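Local structure of iron-regulated ABC transporter siderophore-binding protein SirA (Staphylococcus aureus subsp. aureus, 3MWF) at residues Y28-V34 against T119-M123; A89-R93 against D111-K115; F168-T173 against T241-T246; D221-K227 against Q261-L266. The protein binds the iron siderophore staphyloferrin B, probably delivering it to an ABC transporter for iron uptake. Residues are numbered along the deposited sequence.

Contact 1 of 4, residues Y28-V34 against T119-M123; sequences YQGATDV and TTKLM
Two helices of one lobe can be joined by a single hydroxyl pair above a small apolar patch. Tyr28, extended (phi/psi -143/158) with chi1 p, is the N-cap of helix 29-37. Its phenol reaches across to helix 116-127, Tyr28 OH hydrogen-bonding to Thr119 OG1 at 2.8 Å and also to Thr110. From Gln29 the backbone is alpha-helical, and the local axes of 29-34 and 119-123 approach to 9.8 Å at -58°. Ala31 sets its CA 3.8 Å from Thr119 CG2, its CB 4.0 Å from Met123 SD and its O 3.5 Å from Met123 CE. About one turn later Val34 (chi1 t) points toward the partner: CG2 lies 3.8 Å from Thr119 CG2 and 3.6 Å from Thr120 OG1, CG1 3.7 Å from Met123 SD. Thr120 OG1 is hydrogen-bonded to Phe116 O. Met123 is m, t, p. Such packing is usual where helices flank a largely parallel sheet: Ala31 and Met123 both rest on Val88 of strand 86-90, Thr119 touches strand 107-110, and Thr120 meets helix 130-155.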
# COMPACT_ATOMS: atom_id res chain seq x y z
N TYR A 28 -3.76 7.76 7.48
CA TYR A 28 -3.04 7.32 6.29
C TYR A 28 -4.00 6.74 5.25
O TYR A 28 -5.09 6.31 5.60
CB TYR A 28 -1.92 6.34 6.63
CG TYR A 28 -2.27 5.08 7.36
CD1 TYR A 28 -2.28 5.04 8.77
CD2 TYR A 28 -2.46 3.87 6.67
CE1 TYR A 28 -2.53 3.84 9.45
CE2 TYR A 28 -2.73 2.68 7.34
CZ TYR A 28 -2.72 2.67 8.73
OH TYR A 28 -2.96 1.50 9.42
N GLN A 29 -3.58 6.72 3.98
CA GLN A 29 -4.49 6.35 2.89
C GLN A 29 -5.20 5.02 3.16
O GLN A 29 -6.40 4.90 2.94
CB GLN A 29 -3.69 6.20 1.59
CG GLN A 29 -2.68 7.33 1.32
CD GLN A 29 -3.34 8.67 1.11
OE1 GLN A 29 -4.29 8.79 0.34
NE2 GLN A 29 -2.85 9.70 1.83
N GLY A 30 -4.45 4.01 3.58
CA GLY A 30 -5.02 2.66 3.72
C GLY A 30 -6.05 2.60 4.83
O GLY A 30 -6.99 1.83 4.73
N ALA A 31 -5.86 3.40 5.88
CA ALA A 31 -6.80 3.45 7.00
C ALA A 31 -8.11 4.04 6.49
O ALA A 31 -9.20 3.56 6.83
CB ALA A 31 -6.21 4.29 8.13
N THR A 32 -8.02 5.06 5.65
CA THR A 32 -9.25 5.65 5.05
C THR A 32 -10.02 4.62 4.23
O THR A 32 -11.26 4.50 4.34
CB THR A 32 -8.88 6.83 4.18
OG1 THR A 32 -8.16 7.77 4.99
CG2 THR A 32 -10.15 7.55 3.67
N ASP A 33 -9.27 3.87 3.44
CA ASP A 33 -9.82 2.81 2.62
C ASP A 33 -10.45 1.72 3.47
O ASP A 33 -11.56 1.25 3.19
CB ASP A 33 -8.72 2.24 1.72
CG ASP A 33 -9.22 1.11 0.79
OD1 ASP A 33 -9.52 -0.01 1.30
OD2 ASP A 33 -9.30 1.36 -0.45
N VAL A 34 -9.75 1.31 4.52
CA VAL A 34 -10.26 0.25 5.39
C VAL A 34 -11.53 0.71 6.12
O VAL A 34 -12.48 -0.07 6.25
CB VAL A 34 -9.14 -0.23 6.35
CG1 VAL A 34 -9.71 -1.10 7.51
CG2 VAL A 34 -8.11 -1.03 5.57
N THR A 119 -3.94 -3.28 9.30
CA THR A 119 -4.86 -2.14 9.40
C THR A 119 -6.31 -2.64 9.55
O THR A 119 -7.06 -2.13 10.38
CB THR A 119 -4.72 -1.25 8.14
OG1 THR A 119 -3.35 -0.88 8.03
CG2 THR A 119 -5.58 0.01 8.22
N THR A 120 -6.69 -3.65 8.77
CA THR A 120 -8.06 -4.18 8.78
C THR A 120 -8.38 -4.84 10.11
O THR A 120 -9.44 -4.59 10.69
CB THR A 120 -8.28 -5.17 7.63
OG1 THR A 120 -8.11 -4.49 6.38
CG2 THR A 120 -9.69 -5.75 7.66
N LYS A 121 -7.46 -5.66 10.61
CA LYS A 121 -7.63 -6.29 11.94
C LYS A 121 -7.72 -5.26 13.07
O LYS A 121 -8.63 -5.32 13.89
CB LYS A 121 -6.49 -7.27 12.23
CG LYS A 121 -6.54 -8.52 11.39
CD LYS A 121 -5.23 -9.32 11.56
CE LYS A 121 -4.76 -9.88 10.22
NZ LYS A 121 -3.68 -10.92 10.38
N LEU A 122 -6.77 -4.32 13.11
CA LEU A 122 -6.77 -3.28 14.13
C LEU A 122 -8.05 -2.45 14.09
O LEU A 122 -8.65 -2.18 15.14
CB LEU A 122 -5.57 -2.35 13.96
CG LEU A 122 -5.47 -1.18 14.94
CD1 LEU A 122 -5.38 -1.67 16.37
CD2 LEU A 122 -4.25 -0.35 14.63
N MET A 123 -8.44 -2.02 12.90
CA MET A 123 -9.61 -1.17 12.79
C MET A 123 -10.88 -1.95 13.07
O MET A 123 -11.83 -1.39 13.64
CB MET A 123 -9.64 -0.44 11.45
CG MET A 123 -8.55 0.62 11.35
SD MET A 123 -8.54 1.57 9.82
CE MET A 123 -10.11 2.42 10.00

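Contact 2 of 4, residues A89-R93 against D111-K115; sequences ASKVR and DTVFK. With SE8 (5-[(2-{[(3S)-5-{[(2S)-2-amino-2-carboxyethyl]amino}-3-carboxy-3-hydroxy-5-oxopentanoyl]amino}ethyl)amino]-2,5-dioxopentanoic acid), chain C.
This is a strand-to-helix junction packed, at the edge of the siderophore pocket, on the loop that follows the neighbouring strand: strand 86-90 turns into helix 91-94 within 89-93 and meets the irregular segment 111-115, which leaves the parallel strand 107-110. The CA atoms run closest at Lys91 and Asp111 (4.9 Å) and at Val92 and Thr112 (5.4 Å). One backbone hydrogen bond ties the segments, from Val92 N to Asp111 O at 3.1 Å. Ser90, extended with chi1 p, is the N-cap of the short helix, its OG accepting from Arg93 N at 3.1 Å; the same OG lies 3.7 Å from Val113 CG1. Val113 (chi1 m) points toward the helix start, its CG1 3.7 Å from Val92 CG1 and 3.8 Å from Arg93 NE, while Val92 CG1 (chi1 p) also lies 3.6 Å from Thr112 OG1. Arg93, m, m, t, curls its guanidinium to the ligand: NH2 donates to SE8 O26 at 2.7 Å and NH1 to SE8 O29 at 3.0 Å, with a weak bond from NH1 to SE8 O20 at 3.2 Å. Its NE is held by a salt bridge to Glu71. Val92 CG2 lies 3.5 Å from SE8 C15, and Phe114 presents its ring edge to SE8 O27, CD2 at 3.6 Å. Segments following adjacent parallel strands and converging on a ligand in this way are characteristic of binding-protein lobes built on a parallel beta core.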
# COMPACT_ATOMS: atom_id res chain seq x y z
N ALA A 89 -3.77 6.09 13.37
CA ALA A 89 -2.48 6.70 13.08
C ALA A 89 -1.51 5.58 12.72
O ALA A 89 -1.89 4.41 12.77
CB ALA A 89 -1.94 7.46 14.31
N SER A 90 -0.30 5.96 12.34
CA SER A 90 0.79 5.01 12.10
C SER A 90 2.05 5.50 12.83
O SER A 90 2.25 6.72 12.99
CB SER A 90 1.07 4.86 10.59
OG SER A 90 1.61 6.06 10.03
N LYS A 91 2.91 4.57 13.23
CA LYS A 91 4.18 4.96 13.84
C LYS A 91 5.02 5.67 12.78
O LYS A 91 5.62 6.71 13.03
CB LYS A 91 4.88 3.72 14.42
CG LYS A 91 6.18 3.99 15.20
CD LYS A 91 6.38 2.84 16.19
CE LYS A 91 7.75 2.17 16.06
NZ LYS A 91 8.86 3.03 16.59
N VAL A 92 5.02 5.14 11.55
CA VAL A 92 5.86 5.77 10.55
C VAL A 92 5.54 7.26 10.29
O VAL A 92 6.45 8.08 10.17
CB VAL A 92 5.93 4.93 9.24
CG1 VAL A 92 4.58 4.88 8.55
CG2 VAL A 92 7.00 5.52 8.36
N ARG A 93 4.26 7.63 10.24
CA ARG A 93 3.92 9.03 10.00
C ARG A 93 3.84 9.85 11.28
O ARG A 93 4.23 11.02 11.27
CB ARG A 93 2.58 9.16 9.29
CG ARG A 93 2.45 8.36 7.97
CD ARG A 93 3.49 8.75 6.98
NE ARG A 93 3.20 8.06 5.73
CZ ARG A 93 4.08 7.89 4.75
NH1 ARG A 93 5.33 8.33 4.89
NH2 ARG A 93 3.71 7.27 3.63
N ASP A 111 2.20 -0.13 12.75
CA ASP A 111 3.60 0.23 12.56
C ASP A 111 3.77 1.07 11.28
O ASP A 111 4.47 2.09 11.27
CB ASP A 111 4.42 -1.04 12.39
CG ASP A 111 4.80 -1.69 13.71
OD1 ASP A 111 4.91 -1.01 14.75
OD2 ASP A 111 5.08 -2.92 13.67
N THR A 112 3.17 0.60 10.19
CA THR A 112 3.32 1.34 8.93
C THR A 112 1.99 1.47 8.20
O THR A 112 0.94 1.22 8.77
CB THR A 112 4.40 0.75 7.99
OG1 THR A 112 4.71 1.66 6.88
CG2 THR A 112 3.93 -0.60 7.51
N VAL A 113 2.07 1.88 6.94
CA VAL A 113 0.87 2.32 6.24
C VAL A 113 0.38 1.31 5.22
O VAL A 113 -0.70 1.50 4.67
CB VAL A 113 1.09 3.70 5.54
CG1 VAL A 113 1.47 4.77 6.57
CG2 VAL A 113 2.14 3.59 4.39
N PHE A 114 1.20 0.31 4.92
CA PHE A 114 0.90 -0.54 3.74
C PHE A 114 0.48 -1.97 4.08
O PHE A 114 0.13 -2.75 3.16
CB PHE A 114 2.08 -0.55 2.74
CG PHE A 114 3.39 -0.99 3.34
CD1 PHE A 114 3.62 -2.35 3.66
CD2 PHE A 114 4.39 -0.06 3.60
CE1 PHE A 114 4.83 -2.74 4.25
CE2 PHE A 114 5.60 -0.42 4.16
CZ PHE A 114 5.85 -1.79 4.48
N LYS A 115 0.53 -2.32 5.38
CA LYS A 115 0.13 -3.70 5.77
C LYS A 115 -1.38 -3.73 6.01
O LYS A 115 -1.86 -3.67 7.16
CB LYS A 115 0.92 -4.18 6.99
CG LYS A 115 2.44 -4.28 6.74
CD LYS A 115 3.20 -4.63 8.05
CE LYS A 115 4.73 -4.70 7.82
NZ LYS A 115 5.15 -6.02 7.29
C1 SE8 C . 6.34 10.62 1.47
C2 SE8 C . 6.58 10.50 -0.01
C3 SE8 C . 5.26 10.50 -0.78
N4 SE8 C . 4.46 9.31 -0.51
C5 SE8 C . 4.51 8.24 -1.27
C6 SE8 C . 3.76 7.03 -0.80
C7 SE8 C . 4.59 6.23 0.21
C8 SE8 C . 3.70 5.11 0.78
C9 SE8 C . 4.44 4.08 1.63
N10 SE8 C . 5.45 4.51 2.38
C11 SE8 C . 6.15 3.56 3.22
C12 SE8 C . 6.03 3.94 4.68
N13 SE8 C . 7.05 3.30 5.50
C14 SE8 C . 8.32 3.78 5.65
C15 SE8 C . 8.63 5.21 5.31
C16 SE8 C . 8.77 5.16 3.81
C17 SE8 C . 8.36 6.40 3.08
C18 SE8 C . 9.40 6.95 2.23
O19 SE8 C . 5.99 11.73 1.93
O20 SE8 C . 6.54 9.61 2.18
N21 SE8 C . 7.35 9.27 -0.28
O22 SE8 C . 5.13 8.18 -2.32
C23 SE8 C . 5.84 5.68 -0.47
O24 SE8 C . 5.74 4.70 -1.24
O25 SE8 C . 6.95 6.22 -0.23
O26 SE8 C . 5.05 7.12 1.24
O27 SE8 C . 4.08 2.91 1.62
O28 SE8 C . 9.25 3.08 6.02
O29 SE8 C . 7.20 6.83 3.07
O30 SE8 C . 9.07 7.62 1.26
O31 SE8 C . 10.61 6.69 2.46

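Contact 3 of 4, residues F168-T173 against T241-T246; sequences FRADHT and TESEWT. With SE8 (5-[(2-{[(3S)-5-{[(2S)-2-amino-2-carboxyethyl]amino}-3-carboxy-3-hydroxy-5-oxopentanoyl]amino}ethyl)amino]-2,5-dioxopentanoic acid), chain C.
The loop that carries the pocket residue Arg169 is anchored from behind by a helix, illustrating how a binding residue can face one way while its backbone is held from the other. Segment 168-173 links antiparallel strands 163-168 and 173-176; segment 241-246 closes helix 236-246. Arg169 N donates to His172 O at 2.9 Å, closing the turn. The CA atoms come nearest at Phe168 and Glu242, 5.7 Å. Phe168 (chi1 m) points into the helix: Glu242 CA stands 3.8 Å from the centroid of its ring in a CH-pi contact, and CE1 lies 3.5 Å from Trp245 CB, CZ 3.7 Å from Thr246 CG2. Thr173 (chi1 m) puts its CB 3.7 Å from the centroid of the six-membered ring of Trp245, a second CH-pi contact over the face. Thr241 (chi1 m) has OG1 2.8 Å from Arg169 O and 3.2 Å from Ala170 O, and also near Leu237 O. Asp171 OD1 accepts from His172 ND1 at 2.8 Å. Arg169, its CB directed away from the helix, gives both NH1 and NH2 to SE8 O22 at 3.0 Å; its NE bonds to Asn167. A beta-hairpin loop packed on a helix thus forms part of the siderophore site.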
# COMPACT_ATOMS: atom_id res chain seq x y z
N PHE A 168 9.95 4.20 -10.66
CA PHE A 168 10.78 5.34 -11.06
C PHE A 168 10.25 6.60 -10.38
O PHE A 168 9.03 6.87 -10.43
CB PHE A 168 10.79 5.50 -12.58
CG PHE A 168 11.43 4.34 -13.26
CD1 PHE A 168 12.77 4.05 -13.01
CD2 PHE A 168 10.71 3.51 -14.11
CE1 PHE A 168 13.39 2.97 -13.60
CE2 PHE A 168 11.34 2.41 -14.73
CZ PHE A 168 12.68 2.13 -14.46
N ARG A 169 11.14 7.32 -9.71
CA ARG A 169 10.77 8.58 -9.01
C ARG A 169 11.48 9.72 -9.71
O ARG A 169 12.14 9.52 -10.72
CB ARG A 169 11.16 8.52 -7.54
CG ARG A 169 10.46 7.39 -6.77
CD ARG A 169 9.93 7.89 -5.39
NE ARG A 169 8.81 7.04 -5.01
CZ ARG A 169 7.75 7.41 -4.34
NH1 ARG A 169 7.57 8.68 -3.91
NH2 ARG A 169 6.86 6.48 -4.10
N ALA A 170 11.36 10.93 -9.17
CA ALA A 170 11.93 12.10 -9.84
C ALA A 170 13.47 12.13 -9.85
O ALA A 170 14.09 12.68 -10.78
CB ALA A 170 11.37 13.41 -9.18
N ASP A 171 14.09 11.55 -8.81
CA ASP A 171 15.54 11.70 -8.59
C ASP A 171 16.19 10.39 -8.11
O ASP A 171 17.34 10.40 -7.67
CB ASP A 171 15.82 12.83 -7.59
CG ASP A 171 15.14 12.59 -6.23
OD1 ASP A 171 14.51 11.51 -6.01
OD2 ASP A 171 15.20 13.51 -5.37
N HIS A 172 15.45 9.29 -8.20
CA HIS A 172 15.97 7.96 -7.82
C HIS A 172 15.00 6.90 -8.26
O HIS A 172 13.95 7.21 -8.82
CB HIS A 172 16.28 7.86 -6.30
CG HIS A 172 15.07 7.78 -5.41
ND1 HIS A 172 14.29 8.89 -5.12
CD2 HIS A 172 14.52 6.74 -4.73
CE1 HIS A 172 13.31 8.54 -4.30
NE2 HIS A 172 13.43 7.24 -4.04
N THR A 173 15.34 5.64 -8.01
CA THR A 173 14.47 4.54 -8.37
C THR A 173 14.32 3.66 -7.13
O THR A 173 15.24 3.56 -6.33
CB THR A 173 15.06 3.74 -9.55
OG1 THR A 173 15.12 4.59 -10.71
CG2 THR A 173 14.22 2.50 -9.87
N THR A 241 13.63 10.02 -15.41
CA THR A 241 14.28 8.90 -14.70
C THR A 241 14.03 7.56 -15.41
O THR A 241 14.98 6.80 -15.65
CB THR A 241 13.80 8.84 -13.25
OG1 THR A 241 14.16 10.07 -12.60
CG2 THR A 241 14.46 7.66 -12.50
N GLU A 242 12.78 7.27 -15.73
CA GLU A 242 12.43 6.04 -16.43
C GLU A 242 13.22 5.95 -17.74
O GLU A 242 13.79 4.91 -18.05
CB GLU A 242 10.92 6.01 -16.72
CG GLU A 242 10.50 4.83 -17.59
CD GLU A 242 9.04 4.91 -18.05
OE1 GLU A 242 8.58 6.00 -18.46
OE2 GLU A 242 8.36 3.87 -18.01
N SER A 243 13.26 7.05 -18.49
CA SER A 243 13.98 7.05 -19.77
C SER A 243 15.46 6.69 -19.60
O SER A 243 15.96 5.82 -20.32
CB SER A 243 13.85 8.41 -20.45
OG SER A 243 14.60 8.39 -21.67
N GLU A 244 16.13 7.33 -18.65
CA GLU A 244 17.55 7.12 -18.37
C GLU A 244 17.85 5.70 -17.88
O GLU A 244 18.80 5.04 -18.37
CB GLU A 244 18.07 8.16 -17.38
CG GLU A 244 18.13 9.53 -18.08
CD GLU A 244 18.33 10.71 -17.15
OE1 GLU A 244 18.29 10.55 -15.91
OE2 GLU A 244 18.53 11.81 -17.70
N TRP A 245 17.05 5.23 -16.93
CA TRP A 245 17.26 3.90 -16.36
C TRP A 245 16.94 2.78 -17.35
O TRP A 245 17.70 1.81 -17.45
CB TRP A 245 16.51 3.70 -15.03
CG TRP A 245 17.15 4.45 -13.88
CD1 TRP A 245 17.36 5.80 -13.80
CD2 TRP A 245 17.67 3.89 -12.66
NE1 TRP A 245 17.98 6.12 -12.60
CE2 TRP A 245 18.19 4.97 -11.89
CE3 TRP A 245 17.75 2.58 -12.14
CZ2 TRP A 245 18.76 4.78 -10.61
CZ3 TRP A 245 18.34 2.39 -10.87
CH2 TRP A 245 18.83 3.50 -10.13
N THR A 246 15.85 2.92 -18.10
CA THR A 246 15.41 1.84 -19.02
C THR A 246 16.26 1.82 -20.30
O THR A 246 16.23 0.82 -21.02
CB THR A 246 13.90 1.85 -19.36
OG1 THR A 246 13.56 3.08 -20.05
CG2 THR A 246 13.03 1.65 -18.08
C1 SE8 C . 6.34 10.62 1.47
C2 SE8 C . 6.58 10.50 -0.01
C3 SE8 C . 5.26 10.50 -0.78
N4 SE8 C . 4.46 9.31 -0.51
C5 SE8 C . 4.51 8.24 -1.27
C6 SE8 C . 3.76 7.03 -0.80
C7 SE8 C . 4.59 6.23 0.21
C8 SE8 C . 3.70 5.11 0.78
C9 SE8 C . 4.44 4.08 1.63
N10 SE8 C . 5.45 4.51 2.38
C11 SE8 C . 6.15 3.56 3.22
C12 SE8 C . 6.03 3.94 4.68
N13 SE8 C . 7.05 3.30 5.50
C14 SE8 C . 8.32 3.78 5.65
C15 SE8 C . 8.63 5.21 5.31
C16 SE8 C . 8.77 5.16 3.81
C17 SE8 C . 8.36 6.40 3.08
C18 SE8 C . 9.40 6.95 2.23
O19 SE8 C . 5.99 11.73 1.93
O20 SE8 C . 6.54 9.61 2.18
N21 SE8 C . 7.35 9.27 -0.28
O22 SE8 C . 5.13 8.18 -2.32
C23 SE8 C . 5.84 5.68 -0.47
O24 SE8 C . 5.74 4.70 -1.24
O25 SE8 C . 6.95 6.22 -0.23
O26 SE8 C . 5.05 7.12 1.24
O27 SE8 C . 4.08 2.91 1.62
O28 SE8 C . 9.25 3.08 6.02
O29 SE8 C . 7.20 6.83 3.07
O30 SE8 C . 9.07 7.62 1.26
O31 SE8 C . 10.61 6.69 2.46

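Contact 4 of 4, residues D221-K227 against Q261-L266; sequences DHIFVVK and QVSDDL
Two apolar patches, one on each face, form the centre of a parallel strand pair, in which strand 222-227 is paired with the edge strand 262-263 of a mixed sheet. On one face Leu266 (m, t) packs its CD1 3.6 Å from Phe224 CB and 4.3 Å from Val226 CG2; on the other, Val225 CG2 (chi1 t) meets Val262 CG1 at 3.7 Å. Ile223 shares the face of Val262, Ser263 that of Phe224. The register pairs Ile223 with Val262 (CA atoms 4.8 Å apart) and Phe224 with Ser263 (4.9 Å). The parallel ladder runs from Ile223 N to Gln261 O at 3.1 Å, Ser263 N to Ile223 O at 2.9 Å, and Val225 N to Ser263 O at 2.8 Å. The other edge of strand 222-227 pairs with strand 163-168. Near the start, His222 (chi1 t) swings its ring across: NE2 and Ser263 OG share a 2.8 Å hydrogen bond, and Gln261 NE2 gives ND1 a weak one at 2.9 Å. Asp265 takes a left-handed backbone conformation (phi/psi 37/62). Lys227 NZ forms salt bridges with Asp265 OD1 at 2.7 Å and Asp264 OD1 at 3.3 Å, and another with Glu242. One water finally joins the backbones, 2.8 Å from Lys227 N and 2.6 Å from Leu266 O.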
# COMPACT_ATOMS: atom_id res chain seq x y z
N ASP A 221 11.72 -12.75 -13.37
CA ASP A 221 11.02 -13.27 -14.57
C ASP A 221 9.97 -12.31 -15.14
O ASP A 221 9.72 -12.31 -16.34
CB ASP A 221 10.37 -14.60 -14.24
CG ASP A 221 11.38 -15.60 -13.71
OD1 ASP A 221 12.48 -15.70 -14.28
OD2 ASP A 221 11.06 -16.23 -12.69
N HIS A 222 9.37 -11.50 -14.27
CA HIS A 222 8.46 -10.44 -14.70
C HIS A 222 8.68 -9.20 -13.82
O HIS A 222 8.82 -9.33 -12.59
CB HIS A 222 7.01 -10.90 -14.57
CG HIS A 222 6.05 -10.06 -15.36
ND1 HIS A 222 5.58 -10.45 -16.60
CD2 HIS A 222 5.55 -8.83 -15.13
CE1 HIS A 222 4.82 -9.48 -17.10
NE2 HIS A 222 4.78 -8.49 -16.22
N ILE A 223 8.64 -8.03 -14.45
CA ILE A 223 8.88 -6.77 -13.73
C ILE A 223 7.68 -5.86 -13.90
O ILE A 223 7.18 -5.70 -15.01
CB ILE A 223 10.19 -6.09 -14.22
CG1 ILE A 223 11.42 -6.92 -13.81
CG2 ILE A 223 10.29 -4.61 -13.71
CD1 ILE A 223 12.76 -6.38 -14.37
N PHE A 224 7.23 -5.29 -12.79
CA PHE A 224 6.07 -4.41 -12.78
C PHE A 224 6.59 -3.02 -12.56
O PHE A 224 7.24 -2.76 -11.54
CB PHE A 224 5.16 -4.86 -11.64
CG PHE A 224 4.64 -6.26 -11.82
CD1 PHE A 224 3.55 -6.48 -12.67
CD2 PHE A 224 5.26 -7.36 -11.21
CE1 PHE A 224 3.08 -7.76 -12.88
CE2 PHE A 224 4.78 -8.66 -11.39
CZ PHE A 224 3.68 -8.86 -12.24
N VAL A 225 6.34 -2.13 -13.51
CA VAL A 225 6.89 -0.77 -13.42
C VAL A 225 5.83 0.26 -12.98
O VAL A 225 4.79 0.37 -13.63
CB VAL A 225 7.51 -0.35 -14.77
CG1 VAL A 225 7.94 1.11 -14.75
CG2 VAL A 225 8.70 -1.23 -15.09
N VAL A 226 6.14 1.02 -11.94
CA VAL A 226 5.22 2.06 -11.42
C VAL A 226 5.91 3.41 -11.50
O VAL A 226 7.00 3.59 -10.96
CB VAL A 226 4.83 1.80 -9.94
CG1 VAL A 226 3.80 2.84 -9.46
CG2 VAL A 226 4.27 0.40 -9.73
N LYS A 227 5.29 4.37 -12.20
CA LYS A 227 5.84 5.73 -12.28
C LYS A 227 5.09 6.51 -11.21
O LYS A 227 3.87 6.67 -11.31
CB LYS A 227 5.58 6.31 -13.68
CG LYS A 227 6.58 5.78 -14.71
CD LYS A 227 6.30 6.36 -16.10
CE LYS A 227 5.12 5.67 -16.77
NZ LYS A 227 5.48 4.28 -17.24
N GLN A 261 8.78 -9.24 -20.71
CA GLN A 261 7.89 -9.57 -19.61
C GLN A 261 7.90 -8.40 -18.63
O GLN A 261 8.17 -8.58 -17.45
CB GLN A 261 8.38 -10.81 -18.87
CG GLN A 261 8.09 -12.12 -19.60
CD GLN A 261 6.61 -12.35 -19.83
OE1 GLN A 261 6.17 -12.50 -20.97
NE2 GLN A 261 5.84 -12.36 -18.75
N VAL A 262 7.63 -7.21 -19.15
CA VAL A 262 7.60 -6.00 -18.32
C VAL A 262 6.19 -5.45 -18.44
O VAL A 262 5.68 -5.31 -19.57
CB VAL A 262 8.66 -4.96 -18.76
CG1 VAL A 262 8.60 -3.70 -17.89
CG2 VAL A 262 10.07 -5.53 -18.67
N SER A 263 5.53 -5.21 -17.30
CA SER A 263 4.25 -4.49 -17.31
C SER A 263 4.48 -3.04 -16.97
O SER A 263 4.92 -2.73 -15.86
CB SER A 263 3.27 -5.10 -16.31
OG SER A 263 2.93 -6.44 -16.63
N ASP A 264 4.20 -2.18 -17.93
CA ASP A 264 4.53 -0.77 -17.88
C ASP A 264 3.26 -0.00 -17.56
O ASP A 264 2.18 -0.56 -17.62
CB ASP A 264 5.04 -0.32 -19.25
CG ASP A 264 6.22 0.59 -19.14
OD1 ASP A 264 6.36 1.25 -18.08
OD2 ASP A 264 7.01 0.64 -20.12
N ASP A 265 3.39 1.28 -17.25
CA ASP A 265 2.22 2.12 -16.91
C ASP A 265 1.11 1.41 -16.10
O ASP A 265 -0.02 1.22 -16.55
CB ASP A 265 1.63 2.76 -18.15
CG ASP A 265 2.05 4.20 -18.29
OD1 ASP A 265 3.20 4.42 -18.75
OD2 ASP A 265 1.24 5.08 -17.93
N LEU A 266 1.49 1.00 -14.92
CA LEU A 266 0.54 0.47 -13.96
C LEU A 266 -0.03 1.66 -13.21
O LEU A 266 0.64 2.69 -13.11
CB LEU A 266 1.30 -0.43 -13.01
CG LEU A 266 1.98 -1.62 -13.69
CD1 LEU A 266 2.83 -2.33 -12.67
CD2 LEU A 266 0.92 -2.56 -14.26
O HOH W 1 2.82 4.02 -13.44

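The four contacts fall into two lobes facing each other across the siderophore. Contacts 1 and 2 touch in one: contact 1 is wholly buried, its tyrosine ring lying against the backbone and side chains of contact 2, which is partly exposed at the pocket. In the other lobe contacts 3 and 4 share a sheet and meet through the salt bridge Glu242 to Lys227 and the packing of Phe168 on Val225. Contacts 2 and 3 both supply an arginine to SE8, though their centres stand about 26 Å apart, whereas contacts 1 and 4 do not touch it. Chemistry follows place: apolar and hydroxyl packing inside, strand ladder and ion pairs at the sheet edge.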